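Local atomic coordinates of thiosulfate sulfurtransferase TUM1 (Saccharomyces cerevisiae, PDB entry 3UTN), a protein that accepts persulfide sulfur from NFS1 and passes it to UBA4 for 2-thiolation of the wobble uridine of tRNAs. Residues Pro96-Lys99 and Val100-Ala104; Lys60-Asn63 and Lys64-Phe67. All coordinates share one frame; numbering follows the deposited sequence.

Contact 1: Pro96-Lys99 and Val100-Ala104; sequences PTKK and VFDDA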
loop_
_atom_site.group_PDB
_atom_site.type_symbol
_atom_site.label_atom_id
_atom_site.label_comp_id
_atom_site.label_asym_id
_atom_site.label_seq_id
_atom_site.Cartn_x
_atom_site.Cartn_y
_atom_site.Cartn_z
ATOM N N PRO A 96 4.787 -1.290 10.720
ATOM C CA PRO A 96 5.370 -0.770 11.940
ATOM C C PRO A 96 4.748 -1.399 13.167
ATOM O O PRO A 96 3.615 -1.881 13.123
ATOM C CB PRO A 96 5.030 0.724 11.890
ATOM C CG PRO A 96 3.836 0.812 11.009
ATOM C CD PRO A 96 4.061 -0.249 9.971
ATOM N N THR A 97 5.504 -1.400 14.253
ATOM C CA THR A 97 4.959 -1.736 15.546
ATOM C C THR A 97 3.989 -0.634 15.933
ATOM O O THR A 97 4.090 0.507 15.452
ATOM C CB THR A 97 6.062 -1.818 16.612
ATOM O OG1 THR A 97 6.670 -0.530 16.757
ATOM C CG2 THR A 97 7.127 -2.837 16.218
ATOM N N LYS A 98 3.045 -0.986 16.797
ATOM C CA LYS A 98 2.116 -0.036 17.373
ATOM C C LYS A 98 2.847 1.219 17.842
ATOM O O LYS A 98 2.416 2.335 17.549
ATOM C CB LYS A 98 1.383 -0.687 18.540
ATOM C CG LYS A 98 0.208 0.105 19.077
ATOM C CD LYS A 98 -0.150 -0.384 20.472
ATOM C CE LYS A 98 -1.405 0.296 20.987
ATOM N NZ LYS A 98 -1.280 1.778 20.930
ATOM N N LYS A 99 3.964 1.022 18.547
ATOM C CA LYS A 99 4.728 2.130 19.116
ATOM C C LYS A 99 5.345 3.021 18.042
ATOM O O LYS A 99 5.159 4.232 18.068
ATOM C CB LYS A 99 5.798 1.628 20.090
ATOM C CG LYS A 99 6.872 2.658 20.409
ATOM C CD LYS A 99 7.518 2.432 21.764
ATOM C CE LYS A 99 6.957 3.392 22.803
ATOM N NZ LYS A 99 7.355 4.803 22.526
ATOM N N VAL A 100 6.069 2.422 17.103
ATOM C CA VAL A 100 6.635 3.178 15.990
ATOM C C VAL A 100 5.513 3.934 15.286
ATOM O O VAL A 100 5.641 5.119 15.007
ATOM C CB VAL A 100 7.418 2.274 15.015
ATOM C CG1 VAL A 100 7.631 2.956 13.669
ATOM C CG2 VAL A 100 8.758 1.893 15.628
ATOM N N PHE A 101 4.396 3.259 15.047
ATOM C CA PHE A 101 3.283 3.912 14.398
ATOM C C PHE A 101 2.745 5.081 15.211
ATOM O O PHE A 101 2.639 6.187 14.704
ATOM C CB PHE A 101 2.153 2.948 14.106
ATOM C CG PHE A 101 0.998 3.608 13.439
ATOM C CD1 PHE A 101 1.033 3.861 12.072
ATOM C CD2 PHE A 101 -0.104 4.026 14.181
ATOM C CE1 PHE A 101 -0.029 4.486 11.449
ATOM C CE2 PHE A 101 -1.167 4.651 13.560
ATOM C CZ PHE A 101 -1.127 4.883 12.192
ATOM N N ASP A 102 2.401 4.821 16.469
ATOM C CA ASP A 102 1.861 5.852 17.343
ATOM C C ASP A 102 2.822 7.011 17.489
ATOM O O ASP A 102 2.414 8.167 17.417
ATOM C CB ASP A 102 1.528 5.273 18.712
ATOM C CG ASP A 102 0.350 4.343 18.665
ATOM O OD1 ASP A 102 -0.326 4.297 17.611
ATOM O OD2 ASP A 102 0.103 3.652 19.672
ATOM N N ASP A 103 4.097 6.690 17.680
ATOM C CA ASP A 103 5.131 7.704 17.811
ATOM C C ASP A 103 5.207 8.526 16.551
ATOM O O ASP A 103 5.278 9.743 16.618
ATOM C CB ASP A 103 6.483 7.069 18.128
ATOM C CG ASP A 103 6.544 6.537 19.544
ATOM O OD1 ASP A 103 5.599 6.816 20.307
ATOM O OD2 ASP A 103 7.517 5.838 19.888
ATOM N N ALA A 104 5.162 7.851 15.408
ATOM C CA ALA A 104 5.150 8.531 14.127
ATOM C C ALA A 104 3.965 9.478 14.065
ATOM O O ALA A 104 4.128 10.665 13.813
ATOM C CB ALA A 104 5.089 7.525 12.995
#
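The two carboxylates of Asp102 and Asp103 are each met by an ammonium from four residues earlier, and each has a backbone carbonyl oxygen over one face. Asp102 CG lies 3.1 Å from Lys98 O, and Asp103 stands in the same way over Lys99 O. This is the capped first turn of helix 98-107, braced by two i to i+4 Lys-Asp salt bridges. Lys98 NZ reaches Asp102 OD2 at 2.6 Å nearly along its C-O axis, whereas Lys99 NZ meets the syn lone pair of Asp103 OD2 at 2.8 Å. Thr97 is the N-cap: with chi1 at 63°, its OG1 accepts from Val100 N at 3.0 Å, almost straight (165°). Behind the cap, Pro96 CG lies 4.1 Å from Phe101 CB, the two side chains running alongside each other. These residues hold the positions of a hydrophobic staple, just before the N-cap and four after it, and both touch helix 127-136 at Thr133. The carboxylate of Asp102 is also fixed from outside, since its OD1 accepts from Ser176 N. Lys98 NZ in turn donates to Ser176 O, so the salt-bridged pair holds both the N-H and the carbonyl of that one residue.

Contact 2: Lys60-Asn63 and Lys64-Phe67; sequences KLDN and KVDF. With DMS (dimethyl sulfoxide), chain G.
Chi1 of Asp62, at -170°, turns CG away from the residue's own backbone N and carries the carboxylate over the start of the helix, where it meets Val65. Asn63 is set differently: its chi1 of 61° places CG between its backbone N and carbonyl carbon, and OD1 comes to 2.8 Å from Lys64 N, though the bent path makes that bond weak. Asp62 is the N-cap of helix 63-69. Its OD2 accepts from Val65 N at 2.8 Å; the N-H points almost straight at the oxygen but comes from above the carboxylate plane, 59° out of it. Val65 CG2 rests on the same face, 3.4 Å from Asp62 CG, and the two side chains stand at about a right angle. Replacing Asp62 by an alanine removes the carboxylate, which would probably leave Val65 N without its capping acceptor and open a gap beside Val65 CG2. The main chain continues the turn, with Asp66 N bonded to Asp62 O at 2.7 Å and Phe67 N to Asn63 O. A water bridges the cap: it accepts from Asp62 N at 2.7 Å and donates to Asp66 OD1. Lys64 bends at chi3, and its NZ donates to the oxygen of a dimethyl sulfoxide, probably from the crystallisation liquor, at 3.1 Å. Asp66 has further partners in Lys70, through a salt bridge to OD1, and Tyr55, whose OH bonds to OD2. Asn63 ND2 is bonded to Thr53 O, which ties the first turn of helix 63-69 to the loop following strand 47-51, while Asn63 and Lys64 touch Phe78 of strand 77-78.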
loop_
_atom_site.group_PDB
_atom_site.type_symbol
_atom_site.label_atom_id
_atom_site.label_comp_id
_atom_site.label_asym_id
_atom_site.label_seq_id
_atom_site.Cartn_x
_atom_site.Cartn_y
_atom_site.Cartn_z
ATOM N N LYS A 60 16.352 7.792 -7.666
ATOM C CA LYS A 60 17.176 8.902 -7.180
ATOM C C LYS A 60 16.321 10.116 -6.898
ATOM O O LYS A 60 16.661 11.247 -7.243
ATOM C CB LYS A 60 18.277 9.257 -8.173
ATOM C CG LYS A 60 19.321 8.175 -8.338
ATOM C CD LYS A 60 20.539 8.708 -9.066
ATOM C CE LYS A 60 20.170 9.179 -10.459
ATOM N NZ LYS A 60 21.400 9.357 -11.265
ATOM N N LEU A 61 15.183 9.865 -6.281
ATOM C CA LEU A 61 14.331 10.937 -5.857
ATOM C C LEU A 61 14.386 10.962 -4.346
ATOM O O LEU A 61 14.845 10.015 -3.709
ATOM C CB LEU A 61 12.916 10.735 -6.381
ATOM C CG LEU A 61 12.728 10.703 -7.900
ATOM C CD1 LEU A 61 11.258 10.517 -8.226
ATOM C CD2 LEU A 61 13.254 11.972 -8.558
ATOM N N ASP A 62 13.960 12.071 -3.776
ATOM C CA ASP A 62 14.003 12.217 -2.348
ATOM C C ASP A 62 12.590 12.523 -1.942
ATOM O O ASP A 62 12.103 13.623 -2.181
ATOM C CB ASP A 62 14.945 13.349 -1.967
ATOM C CG ASP A 62 15.225 13.393 -0.483
ATOM O OD1 ASP A 62 16.399 13.589 -0.125
ATOM O OD2 ASP A 62 14.284 13.236 0.323
ATOM N N ASN A 63 11.926 11.532 -1.361
ATOM C CA ASN A 63 10.532 11.687 -0.976
ATOM C C ASN A 63 10.380 12.768 0.078
ATOM O O ASN A 63 9.424 13.537 0.054
ATOM C CB ASN A 63 9.943 10.358 -0.505
ATOM C CG ASN A 63 10.653 9.790 0.705
ATOM O OD1 ASN A 63 11.804 10.122 0.984
ATOM N ND2 ASN A 63 9.973 8.913 1.417
ATOM N N LYS A 64 11.356 12.836 0.974
ATOM C CA LYS A 64 11.350 13.806 2.049
ATOM C C LYS A 64 11.530 15.212 1.486
ATOM O O LYS A 64 10.763 16.109 1.810
ATOM C CB LYS A 64 12.415 13.453 3.088
ATOM C CG LYS A 64 11.991 12.302 3.997
ATOM C CD LYS A 64 13.145 11.656 4.752
ATOM C CE LYS A 64 13.635 12.514 5.905
ATOM N NZ LYS A 64 14.733 11.884 6.691
ATOM N N VAL A 65 12.512 15.386 0.606
ATOM C CA VAL A 65 12.725 16.671 -0.046
ATOM C C VAL A 65 11.509 17.011 -0.889
ATOM O O VAL A 65 11.052 18.150 -0.900
ATOM C CB VAL A 65 14.001 16.669 -0.908
ATOM C CG1 VAL A 65 13.996 17.819 -1.911
ATOM C CG2 VAL A 65 15.220 16.766 -0.011
ATOM N N ASP A 66 10.974 16.008 -1.576
ATOM C CA ASP A 66 9.794 16.222 -2.398
ATOM C C ASP A 66 8.620 16.653 -1.565
ATOM O O ASP A 66 7.865 17.524 -1.963
ATOM C CB ASP A 66 9.467 14.990 -3.211
ATOM C CG ASP A 66 10.389 14.838 -4.381
ATOM O OD1 ASP A 66 11.328 15.657 -4.482
ATOM O OD2 ASP A 66 10.172 13.930 -5.197
ATOM N N PHE A 67 8.483 16.070 -0.384
ATOM C CA PHE A 67 7.416 16.519 0.470
ATOM C C PHE A 67 7.626 17.974 0.848
ATOM O O PHE A 67 6.702 18.783 0.808
ATOM C CB PHE A 67 7.338 15.708 1.745
ATOM C CG PHE A 67 6.369 16.278 2.714
ATOM C CD1 PHE A 67 5.011 16.054 2.549
ATOM C CD2 PHE A 67 6.798 17.103 3.743
ATOM C CE1 PHE A 67 4.096 16.596 3.428
ATOM C CE2 PHE A 67 5.881 17.657 4.618
ATOM C CZ PHE A 67 4.533 17.396 4.466
HETATM S S DMS G . 16.640 9.927 3.870
HETATM O O DMS G . 17.089 10.749 5.027
HETATM C C1 DMS G . 17.936 9.690 2.780
HETATM C C2 DMS G . 16.363 8.306 4.377
HETATM O O HOH W 1 13.582 14.298 -5.205
#

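Along the chain contact 2 comes first and contact 1 follows in series; neither encloses nor crosses the other. Each closes only a short loop at a capped helix N terminus. Both belong to the N-terminal rhodanese domain, with its parallel sheet in the order 1-5-4-2-3, and not to the C-terminal domain that carries Cys282. Residues 60-67 start the helix on the beta-alpha-beta crossover from strand 47-51 to strand 77-78, neighbours in the sheet. Residues 96-104 start helix 98-107, on the next connection, from strand 77-78 to strand 115-119, and join it to helix 127-136 and the loop at Tyr174-Ser176. The centres of contacts 1 and 2 lie about 22 Å apart, their nearest atoms about 12 Å.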